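Local structure of uncharacterized protein (Bacteroides eggerthii DSM 20697, 4ECO) at residues N463-L469 and D494-L500; D519-F525 and F541-R547; R553-P559 and L571-N576. The protein is of unknown function but folds as a leucine-rich repeat solenoid, an architecture often used for protein binding. All blocks are in the same frame, centred on the assembly; numbering follows the deposited sequence. Where two conformers were deposited one is given.

Contact 1 of 3, residues N463-L469 and D494-L500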
loop_
_atom_site.group_PDB
_atom_site.type_symbol
_atom_site.label_atom_id
_atom_site.label_comp_id
_atom_site.label_asym_id
_atom_site.label_seq_id
_atom_site.Cartn_x
_atom_site.Cartn_y
_atom_site.Cartn_z
ATOM N N ASN A 463 8.247 10.203 13.697
ATOM C CA ASN A 463 9.057 9.033 13.974
ATOM C C ASN A 463 10.441 9.312 13.503
ATOM O O ASN A 463 10.654 9.486 12.317
ATOM C CB ASN A 463 8.476 7.795 13.308
ATOM C CG ASN A 463 8.941 6.521 13.940
ATOM O OD1 ASN A 463 10.030 6.414 14.571
ATOM N ND2 ASN A 463 8.112 5.522 13.755
ATOM N N LEU A 464 11.372 9.451 14.425
ATOM C CA LEU A 464 12.774 9.751 14.109
ATOM C C LEU A 464 13.670 8.618 14.604
ATOM O O LEU A 464 14.881 8.770 14.686
ATOM C CB LEU A 464 13.171 11.097 14.714
ATOM C CG LEU A 464 12.809 12.285 13.863
ATOM C CD1 LEU A 464 12.781 13.556 14.684
ATOM C CD2 LEU A 464 13.763 12.417 12.701
HETATM N N MSE A 465 13.048 7.457 14.887
HETATM C CA MSE A 465 13.754 6.277 15.365
HETATM C C MSE A 465 14.801 5.811 14.333
HETATM O O MSE A 465 14.525 5.782 13.125
HETATM C CB MSE A 465 12.753 5.128 15.698
HETATM C CG MSE A 465 13.426 3.747 15.973
HETATM SE SE MSE A 465 13.820 2.675 14.332
HETATM C CE MSE A 465 12.009 2.074 14.024
ATOM N N GLY A 466 15.949 5.367 14.837
ATOM C CA GLY A 466 16.993 4.815 13.981
ATOM C C GLY A 466 17.661 5.856 13.127
ATOM O O GLY A 466 17.660 5.744 11.905
ATOM N N ASN A 467 18.225 6.881 13.773
ATOM C CA ASN A 467 18.920 7.957 13.091
ATOM C C ASN A 467 20.245 8.261 13.803
ATOM O O ASN A 467 20.763 7.396 14.509
ATOM C CB ASN A 467 18.017 9.175 12.967
ATOM C CG ASN A 467 17.135 9.031 11.769
ATOM O OD1 ASN A 467 17.608 9.036 10.640
ATOM N ND2 ASN A 467 15.854 8.838 11.977
HETATM N N MSE A 468 20.792 9.462 13.602
HETATM C CA MSE A 468 22.115 9.863 14.088
HETATM C C MSE A 468 22.088 11.018 15.061
HETATM O O MSE A 468 23.143 11.621 15.312
HETATM C CB MSE A 468 22.993 10.281 12.886
HETATM C CG MSE A 468 23.185 9.190 11.846
HETATM SE SE MSE A 468 24.024 7.629 12.651
HETATM C CE MSE A 468 23.224 6.219 11.328
ATOM N N LEU A 469 20.911 11.333 15.608
ATOM C CA LEU A 469 20.768 12.446 16.545
ATOM C C LEU A 469 21.579 12.191 17.819
ATOM O O LEU A 469 21.641 11.054 18.297
ATOM C CB LEU A 469 19.290 12.692 16.872
ATOM C CG LEU A 469 18.420 13.055 15.666
ATOM C CD1 LEU A 469 16.972 12.715 15.915
ATOM C CD2 LEU A 469 18.596 14.510 15.234
ATOM N N ASP A 494 8.814 9.656 18.583
ATOM C CA ASP A 494 9.610 8.432 18.612
ATOM C C ASP A 494 11.034 8.771 18.263
ATOM O O ASP A 494 11.313 9.232 17.153
ATOM C CB ASP A 494 9.060 7.370 17.669
ATOM C CG ASP A 494 9.369 5.946 18.091
ATOM O OD1 ASP A 494 10.357 5.746 18.822
ATOM O OD2 ASP A 494 8.641 5.026 17.656
ATOM N N LEU A 495 11.927 8.633 19.249
ATOM C CA LEU A 495 13.347 8.944 19.099
ATOM C C LEU A 495 14.227 7.748 19.469
ATOM O O LEU A 495 15.431 7.923 19.703
ATOM C CB LEU A 495 13.714 10.174 19.956
ATOM C CG LEU A 495 13.209 11.518 19.434
ATOM C CD1 LEU A 495 13.106 12.518 20.539
ATOM C CD2 LEU A 495 14.057 12.012 18.257
ATOM N N ARG A 496 13.649 6.527 19.460
ATOM C CA ARG A 496 14.407 5.313 19.755
ATOM C C ARG A 496 15.585 5.152 18.809
ATOM O O ARG A 496 15.553 5.646 17.670
ATOM C CB ARG A 496 13.532 4.052 19.649
ATOM C CG ARG A 496 12.440 3.841 20.696
ATOM C CD ARG A 496 11.534 2.718 20.236
ATOM N NE ARG A 496 10.954 3.051 18.927
ATOM C CZ ARG A 496 10.558 2.176 18.012
ATOM N NH1 ARG A 496 10.639 0.875 18.248
ATOM N NH2 ARG A 496 10.055 2.595 16.865
ATOM N N PHE A 497 16.608 4.428 19.263
ATOM C CA PHE A 497 17.777 4.080 18.462
ATOM C C PHE A 497 18.422 5.281 17.845
ATOM O O PHE A 497 18.476 5.413 16.618
ATOM C CB PHE A 497 17.436 3.059 17.360
ATOM C CG PHE A 497 16.906 1.787 17.945
ATOM C CD1 PHE A 497 17.769 0.837 18.473
ATOM C CD2 PHE A 497 15.539 1.560 18.022
ATOM C CE1 PHE A 497 17.277 -0.325 19.056
ATOM C CE2 PHE A 497 15.040 0.395 18.604
ATOM C CZ PHE A 497 15.912 -0.538 19.123
ATOM N N ASN A 498 18.928 6.143 18.713
ATOM C CA ASN A 498 19.725 7.302 18.362
ATOM C C ASN A 498 20.894 7.307 19.336
ATOM O O ASN A 498 21.157 6.278 19.982
ATOM C CB ASN A 498 18.892 8.596 18.370
ATOM C CG ASN A 498 18.208 8.876 17.068
ATOM O OD1 ASN A 498 18.781 9.465 16.169
ATOM N ND2 ASN A 498 16.963 8.482 16.938
ATOM N N LYS A 499 21.613 8.419 19.441
ATOM C CA LYS A 499 22.737 8.493 20.347
ATOM C C LYS A 499 22.566 9.749 21.191
ATOM O O LYS A 499 23.546 10.436 21.492
ATOM C CB LYS A 499 24.048 8.455 19.537
ATOM C CG LYS A 499 24.382 7.071 18.975
ATOM C CD LYS A 499 25.466 7.132 17.942
ATOM C CE LYS A 499 25.871 5.759 17.458
ATOM N NZ LYS A 499 26.933 5.834 16.406
ATOM N N LEU A 500 21.295 10.034 21.586
ATOM C CA LEU A 500 20.893 11.223 22.328
ATOM C C LEU A 500 21.404 11.241 23.754
ATOM O O LEU A 500 21.220 10.278 24.490
ATOM C CB LEU A 500 19.361 11.362 22.353
ATOM C CG LEU A 500 18.655 11.721 21.037
ATOM C CD1 LEU A 500 17.166 11.492 21.145
ATOM C CD2 LEU A 500 18.895 13.171 20.659
#
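Asn-463 and Asp-494 form a parallel beta bridge, from which the two chains run on in step: Leu-464 N bonds to Asp-494 O (2.7 Å), Gly-466 N to Arg-496 O and Asn-467 N to Phe-497 O, with Lys-499 N returning to Leu-469 O. Asn-498, buried between them, is the consensus asparagine of its leucine-rich repeat. Its CG stands opposite its own carbonyl carbon (chi1 -87°), turning the amide inward. OD1 receives Leu-469 N in the carbonyl plane, on a lone pair (2.9 Å), while ND2 gives to Leu-464 O (3.1 Å) and to Leu-495 O. Leu-464 O is gripped twice, because Asn-467 ND2 reaches the opposite face of that carbonyl. A leucine in place of Asn-498 would probably leave Leu-469 N without its acceptor and Leu-464 O with one donor fewer. On the sheet face carrying Asn-463 and Asp-494, Arg-496 NE lies in plane with Asp-494 OD1 in a salt bridge (2.8 Å). Selenomethionine Met-465 sets CG over one face of this guanidinium and against the edge of the Phe-497 ring (CG to CD2 3.7 Å). Leu-495 CD2 touches both Leu-464 CB and Leu-469 CD1. Asn-467 and Asn-523 repeat the scheme in the flanking turns. The segments continue from strands 461-463 and 492-494; strand 517-519 follows, its Asp-519 touching Asp-494 and Arg-496, while Asp-157 and Ser-159, before helix 160-168, bind Asn-463 and Asp-494.

Contact 2 of 3, residues D519-F525 and F541-R547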
loop_
_atom_site.group_PDB
_atom_site.type_symbol
_atom_site.label_atom_id
_atom_site.label_comp_id
_atom_site.label_asym_id
_atom_site.label_seq_id
_atom_site.Cartn_x
_atom_site.Cartn_y
_atom_site.Cartn_z
ATOM N N ASP A 519 9.204 8.233 23.251
ATOM C CA ASP A 519 10.036 7.064 23.454
ATOM C C ASP A 519 11.485 7.393 23.134
ATOM O O ASP A 519 11.835 7.646 22.002
ATOM C CB ASP A 519 9.558 5.862 22.659
ATOM C CG ASP A 519 10.008 4.530 23.245
ATOM O OD1 ASP A 519 11.084 4.494 23.887
ATOM O OD2 ASP A 519 9.289 3.520 23.043
ATOM N N LEU A 520 12.303 7.441 24.165
ATOM C CA LEU A 520 13.734 7.721 24.091
ATOM C C LEU A 520 14.550 6.440 24.353
ATOM O O LEU A 520 15.743 6.521 24.662
ATOM C CB LEU A 520 14.109 8.817 25.125
ATOM C CG LEU A 520 13.326 10.139 25.071
ATOM C CD1 LEU A 520 13.531 10.916 26.315
ATOM C CD2 LEU A 520 13.695 10.957 23.841
ATOM N N SER A 521 13.906 5.264 24.228
ATOM C CA SER A 521 14.577 4.000 24.460
ATOM C C SER A 521 15.692 3.808 23.448
ATOM O O SER A 521 15.539 4.188 22.269
ATOM C CB SER A 521 13.598 2.840 24.397
ATOM O OG SER A 521 12.718 2.864 25.504
ATOM N N TYR A 522 16.837 3.247 23.932
ATOM C CA TYR A 522 18.037 2.973 23.129
ATOM C C TYR A 522 18.690 4.271 22.699
ATOM O O TYR A 522 18.748 4.605 21.515
ATOM C CB TYR A 522 17.718 2.094 21.915
ATOM C CG TYR A 522 17.234 0.731 22.328
ATOM C CD1 TYR A 522 18.134 -0.287 22.604
ATOM C CD2 TYR A 522 15.870 0.461 22.470
ATOM C CE1 TYR A 522 17.697 -1.557 22.970
ATOM C CE2 TYR A 522 15.422 -0.805 22.848
ATOM C CZ TYR A 522 16.348 -1.807 23.123
ATOM O OH TYR A 522 15.987 -3.081 23.499
ATOM N N ASN A 523 19.190 4.991 23.691
ATOM C CA ASN A 523 19.866 6.253 23.514
ATOM C C ASN A 523 21.039 6.333 24.508
ATOM O O ASN A 523 21.475 5.301 25.015
ATOM C CB ASN A 523 18.881 7.419 23.634
ATOM C CG ASN A 523 18.279 7.773 22.294
ATOM O OD1 ASN A 523 18.956 8.304 21.415
ATOM N ND2 ASN A 523 17.003 7.478 22.100
ATOM N N SER A 524 21.599 7.521 24.740
ATOM C CA SER A 524 22.809 7.604 25.547
ATOM C C SER A 524 22.699 8.570 26.720
ATOM O O SER A 524 23.720 9.070 27.178
ATOM C CB SER A 524 23.971 8.018 24.652
ATOM O OG SER A 524 24.060 7.120 23.557
ATOM N N PHE A 525 21.498 8.776 27.244
ATOM C CA PHE A 525 21.295 9.646 28.399
ATOM C C PHE A 525 21.959 9.093 29.634
ATOM O O PHE A 525 21.770 7.914 29.953
ATOM C CB PHE A 525 19.784 9.839 28.695
ATOM C CG PHE A 525 19.065 10.657 27.654
ATOM C CD1 PHE A 525 19.117 12.055 27.682
ATOM C CD2 PHE A 525 18.369 10.038 26.620
ATOM C CE1 PHE A 525 18.476 12.818 26.694
ATOM C CE2 PHE A 525 17.743 10.796 25.628
ATOM C CZ PHE A 525 17.793 12.178 25.672
ATOM N N PHE A 541 6.128 7.181 28.744
ATOM C CA PHE A 541 7.538 7.549 28.680
ATOM C C PHE A 541 8.416 6.300 28.617
ATOM O O PHE A 541 8.268 5.402 29.452
ATOM C CB PHE A 541 7.919 8.404 29.913
ATOM C CG PHE A 541 9.195 9.183 29.760
ATOM C CD1 PHE A 541 10.426 8.594 30.034
ATOM C CD2 PHE A 541 9.173 10.503 29.324
ATOM C CE1 PHE A 541 11.621 9.314 29.866
ATOM C CE2 PHE A 541 10.365 11.228 29.161
ATOM C CZ PHE A 541 11.581 10.635 29.448
ATOM N N GLY A 542 9.314 6.264 27.635
ATOM C CA GLY A 542 10.246 5.165 27.421
ATOM C C GLY A 542 11.678 5.655 27.443
ATOM O O GLY A 542 12.014 6.629 26.753
ATOM N N ILE A 543 12.518 5.013 28.276
ATOM C CA ILE A 543 13.920 5.382 28.417
ATOM C C ILE A 543 14.721 4.090 28.711
ATOM O O ILE A 543 15.722 4.105 29.423
ATOM C CB ILE A 543 14.137 6.543 29.462
ATOM C CG1 ILE A 543 15.516 7.244 29.329
ATOM C CG2 ILE A 543 13.721 6.227 30.931
ATOM C CD1 ILE A 543 15.415 8.598 28.868
ATOM N N ARG A 544 14.273 2.976 28.109
ATOM C CA ARG A 544 14.920 1.670 28.210
ATOM C C ARG A 544 16.305 1.660 27.541
ATOM O O ARG A 544 16.571 2.477 26.653
ATOM C CB ARG A 544 14.042 0.604 27.551
ATOM C CG ARG A 544 13.001 -0.061 28.448
ATOM C CD ARG A 544 12.355 -1.273 27.766
ATOM N NE ARG A 544 13.368 -2.176 27.205
ATOM C CZ ARG A 544 13.915 -3.202 27.843
ATOM N NH1 ARG A 544 13.522 -3.515 29.069
ATOM N NH2 ARG A 544 14.847 -3.931 27.257
ATOM N N ASN A 545 17.164 0.696 27.965
ATOM C CA ASN A 545 18.503 0.369 27.437
ATOM C C ASN A 545 19.372 1.593 27.055
ATOM O O ASN A 545 19.846 1.697 25.921
ATOM C CB ASN A 545 18.388 -0.553 26.210
ATOM C CG ASN A 545 17.762 -1.893 26.485
ATOM O OD1 ASN A 545 16.550 -2.018 26.637
ATOM N ND2 ASN A 545 18.569 -2.929 26.539
ATOM N N GLN A 546 19.659 2.480 28.014
ATOM C CA GLN A 546 20.547 3.621 27.741
ATOM C C GLN A 546 22.011 3.148 27.789
ATOM O O GLN A 546 22.450 2.583 28.791
ATOM C CB GLN A 546 20.318 4.792 28.714
ATOM C CG GLN A 546 18.912 5.365 28.690
ATOM C CD GLN A 546 18.502 5.865 27.342
ATOM O OE1 GLN A 546 18.991 6.877 26.862
ATOM N NE2 GLN A 546 17.564 5.183 26.727
ATOM N N ARG A 547 22.741 3.334 26.689
ATOM C CA ARG A 547 24.135 2.886 26.549
ATOM C C ARG A 547 25.033 3.923 25.867
ATOM O O ARG A 547 24.547 4.685 25.023
ATOM C CB ARG A 547 24.220 1.584 25.721
ATOM C CG ARG A 547 23.476 0.364 26.254
ATOM C CD ARG A 547 24.056 -0.275 27.505
ATOM N NE ARG A 547 23.193 -1.379 27.915
ATOM C CZ ARG A 547 22.087 -1.229 28.632
ATOM N NH1 ARG A 547 21.743 -0.032 29.089
ATOM N NH2 ARG A 547 21.334 -2.279 28.928
#
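Gln-546 fills the place usually held by the repeat asparagine, and its longer side chain still bonds to both Leu-520 and Phe-525. The extra methylene is taken up by a chain bent at chi2 (-58°), which folds the amide back into the turn. OE1 accepts Phe-525 N in the carbonyl plane, on a lone pair (3.2 Å), and also sits at the edge of the Phe-525 ring. NE2 gives to Leu-520 O (3.1 Å) and to Arg-544 O, the latter approached from above the carbonyl plane. Each of those oxygens has a second donor on its opposite face: Asn-523 ND2 for Leu-520 O, and Tyr-522 N for Arg-544 O. Asn-523 OD1 accepts Leu-500 N of the preceding turn.

Nearer the strand, Leu-520 N bonds to Gly-542 O (2.7 Å) beside the parallel bridge of Asp-519 with Gly-542. Ser-521 works in relay: its OG donates to the syn lone pair of Asp-519 OD1 (2.8 Å) and accepts Arg-544 N (3.0 Å). The Asn-545 amide stacks on the Tyr-522 ring, planes 9° apart, with Asn-545 CB over one face (CH-pi, 3.8 Å to the centroid). At the far end Arg-547 N bonds to Asn-523 O, and Ser-524 OG to Arg-547 O in its carbonyl plane (2.9 Å). Leu-520 CD1 meets Phe-541 CZ (3.7 Å) and Ile-543 CD1 in the apolar interior.

Strands 517-519 and 540-542 are neighbours here. Helix 160-168 touches Asp-519, the Tyr-522 ring stacks on Phe-497 of the preceding turn, and Asn-576 of the following one binds Ile-543 O and Gln-546 N.

Contact 3 of 3, residues R553-P559 and L571-N576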
loop_
_atom_site.group_PDB
_atom_site.type_symbol
_atom_site.label_atom_id
_atom_site.label_comp_id
_atom_site.label_asym_id
_atom_site.label_seq_id
_atom_site.Cartn_x
_atom_site.Cartn_y
_atom_site.Cartn_z
ATOM N N ARG A 553 26.170 1.190 30.777
ATOM C CA ARG A 553 24.816 1.602 31.142
ATOM C C ARG A 553 24.905 2.986 31.747
ATOM O O ARG A 553 25.360 3.146 32.894
ATOM C CB ARG A 553 24.172 0.592 32.101
ATOM C CG ARG A 553 24.025 -0.794 31.514
ATOM C CD ARG A 553 23.050 -1.588 32.322
ATOM N NE ARG A 553 22.840 -2.924 31.766
ATOM C CZ ARG A 553 21.862 -3.746 32.142
ATOM N NH1 ARG A 553 20.980 -3.369 33.065
ATOM N NH2 ARG A 553 21.758 -4.946 31.599
ATOM N N THR A 554 24.540 3.994 30.939
ATOM C CA THR A 554 24.649 5.418 31.280
ATOM C C THR A 554 23.601 5.918 32.271
ATOM O O THR A 554 23.957 6.769 33.078
ATOM C CB THR A 554 24.556 6.281 30.014
ATOM O OG1 THR A 554 23.414 5.893 29.241
ATOM C CG2 THR A 554 25.813 6.216 29.157
ATOM N N LEU A 555 22.329 5.431 32.218
ATOM C CA LEU A 555 21.278 5.970 33.085
ATOM C C LEU A 555 21.218 5.281 34.445
ATOM O O LEU A 555 20.768 4.139 34.577
ATOM C CB LEU A 555 19.908 5.930 32.420
ATOM C CG LEU A 555 18.805 6.756 33.078
ATOM C CD1 LEU A 555 19.123 8.251 33.046
ATOM C CD2 LEU A 555 17.469 6.478 32.419
ATOM N N ARG A 556 21.647 6.040 35.465
ATOM C CA ARG A 556 21.700 5.613 36.858
ATOM C C ARG A 556 20.691 6.424 37.709
ATOM O O ARG A 556 20.325 5.982 38.807
ATOM C CB ARG A 556 23.144 5.757 37.400
ATOM C CG ARG A 556 24.129 4.814 36.685
ATOM C CD ARG A 556 25.586 5.126 36.916
ATOM N NE ARG A 556 26.018 4.657 38.228
ATOM C CZ ARG A 556 27.097 5.100 38.863
ATOM N NH1 ARG A 556 27.859 6.040 38.318
ATOM N NH2 ARG A 556 27.411 4.625 40.063
ATOM N N GLU A 557 20.194 7.565 37.144
ATOM C CA GLU A 557 19.288 8.539 37.756
ATOM C C GLU A 557 17.795 8.207 37.529
ATOM O O GLU A 557 17.320 8.147 36.390
ATOM C CB GLU A 557 19.595 9.952 37.179
ATOM C CG GLU A 557 18.740 11.111 37.691
ATOM C CD GLU A 557 18.791 12.412 36.903
ATOM O OE1 GLU A 557 19.704 12.558 36.057
ATOM O OE2 GLU A 557 17.914 13.286 37.128
ATOM N N TRP A 558 17.042 8.085 38.638
ATOM C CA TRP A 558 15.594 7.903 38.598
ATOM C C TRP A 558 14.948 9.287 38.463
ATOM O O TRP A 558 15.360 10.206 39.173
ATOM C CB TRP A 558 15.085 7.155 39.847
ATOM C CG TRP A 558 13.585 7.188 40.001
ATOM C CD1 TRP A 558 12.845 8.135 40.655
ATOM C CD2 TRP A 558 12.640 6.278 39.410
ATOM N NE1 TRP A 558 11.505 7.867 40.516
ATOM C CE2 TRP A 558 11.349 6.723 39.772
ATOM C CE3 TRP A 558 12.763 5.103 38.640
ATOM C CZ2 TRP A 558 10.188 6.029 39.398
ATOM C CZ3 TRP A 558 11.613 4.411 38.283
ATOM C CH2 TRP A 558 10.344 4.883 38.648
ATOM N N PRO A 559 13.927 9.464 37.602
ATOM C CA PRO A 559 13.283 10.782 37.493
ATOM C C PRO A 559 12.400 11.088 38.718
ATOM O O PRO A 559 11.174 10.870 38.692
ATOM C CB PRO A 559 12.460 10.647 36.215
ATOM C CG PRO A 559 12.062 9.179 36.192
ATOM C CD PRO A 559 13.294 8.476 36.699
ATOM N N LEU A 571 5.477 3.735 32.334
ATOM C CA LEU A 571 6.880 4.113 32.399
ATOM C C LEU A 571 7.753 2.916 32.138
ATOM O O LEU A 571 7.708 1.940 32.883
ATOM C CB LEU A 571 7.263 4.761 33.740
ATOM C CG LEU A 571 8.764 5.018 33.952
ATOM C CD1 LEU A 571 9.323 6.064 32.969
ATOM C CD2 LEU A 571 9.045 5.410 35.381
ATOM N N GLN A 572 8.596 3.025 31.110
ATOM C CA GLN A 572 9.550 1.990 30.748
ATOM C C GLN A 572 10.943 2.497 31.012
ATOM O O GLN A 572 11.399 3.389 30.307
ATOM C CB GLN A 572 9.378 1.596 29.287
ATOM C CG GLN A 572 8.017 1.029 28.937
ATOM C CD GLN A 572 7.992 0.574 27.495
ATOM O OE1 GLN A 572 8.951 0.752 26.738
ATOM N NE2 GLN A 572 6.884 -0.016 27.078
ATOM N N ILE A 573 11.611 1.959 32.045
ATOM C CA ILE A 573 12.967 2.375 32.447
ATOM C C ILE A 573 13.871 1.126 32.642
ATOM O O ILE A 573 14.947 1.213 33.225
ATOM C CB ILE A 573 12.874 3.275 33.723
ATOM C CG1 ILE A 573 14.149 4.107 33.947
ATOM C CG2 ILE A 573 12.370 2.528 34.982
ATOM C CD1 ILE A 573 13.968 5.330 34.835
ATOM N N GLY A 574 13.439 -0.005 32.104
ATOM C CA GLY A 574 14.182 -1.249 32.195
ATOM C C GLY A 574 15.504 -1.264 31.453
ATOM O O GLY A 574 15.730 -0.455 30.546
ATOM N N SER A 575 16.388 -2.213 31.844
ATOM C CA SER A 575 17.713 -2.485 31.280
ATOM C C SER A 575 18.584 -1.218 31.333
ATOM O O SER A 575 19.131 -0.769 30.329
ATOM C CB SER A 575 17.602 -3.047 29.864
ATOM O OG SER A 575 18.812 -3.661 29.459
ATOM N N ASN A 576 18.688 -0.645 32.524
ATOM C CA ASN A 576 19.521 0.522 32.813
ATOM C C ASN A 576 20.333 0.192 34.065
ATOM O O ASN A 576 20.545 -0.994 34.355
ATOM C CB ASN A 576 18.664 1.810 32.976
ATOM C CG ASN A 576 18.135 2.391 31.688
ATOM O OD1 ASN A 576 18.878 2.804 30.808
ATOM N ND2 ASN A 576 16.834 2.515 31.578
HETATM O O HOH W 1 21.463 2.598 31.312
#
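Trp-558 carries CG opposite its backbone nitrogen (chi1 168°), and Ile-573 does the same with CG1 (chi1 -162°); these torsions bring the indole and the isoleucine together at about a right angle. Trp-558 CZ3 meets Ile-573 CG2 (3.9 Å), and its CH2 rests against Leu-571 CD2 (3.6 Å). Ile-573 CD1 extends further to touch Pro-559 CD (3.7 Å). The indole NE1 turns to Glu-583, beyond both segments.

At the other end Arg-553, extended from CG to NE, directs NH1 to Asn-576 O (2.7 Å, 159° at the hydrogen), with that oxygen in the guanidinium plane. Ser-575 OG lies over one face of the same group, and Asp-596 ties the two together, forming a salt bridge with Arg-553 NH2 and accepting a hydrogen bond from Ser-575. At this same end a water accepts from Leu-555 N (3.1 Å) and donates to Asn-576 OD1 (2.6 Å), whose ND2 bonds to Ile-573 O. Leu-555 CB comes 3.7 Å from Asn-576 OD1, the side chains crossing obliquely.

Segment 553-559 therefore packs against Leu-571 and the loop that follows strand 570-572, with an apolar cover at one end and a charged, water-bridged join at the other, where the Asp-596 carboxylate probably offsets the arginine's charge.

Overall arrangement
The three contacts lie in series along the solenoid, toward its C-terminal end and on one side of the chain's centre. Contacts 1 and 2 have centres about 10 Å apart and join directly, Leu-500 O lying 2.8 Å from Ser-524 N. Contacts 2 and 3 are closer still, about 8 Å between centres; Ile-543 N is 2.8 Å from Gln-572 O, where strands 540-542 and 570-572 pair. Contacts 1 and 3, with centres about 17 Å and nearest atoms about 7 Å apart, do not touch. The first two link successive turns, whereas the third joins a returning loop to the end of strand 570-572 and the loop after it. None includes Glu-117 or Ser-192, which bind the sodium ion.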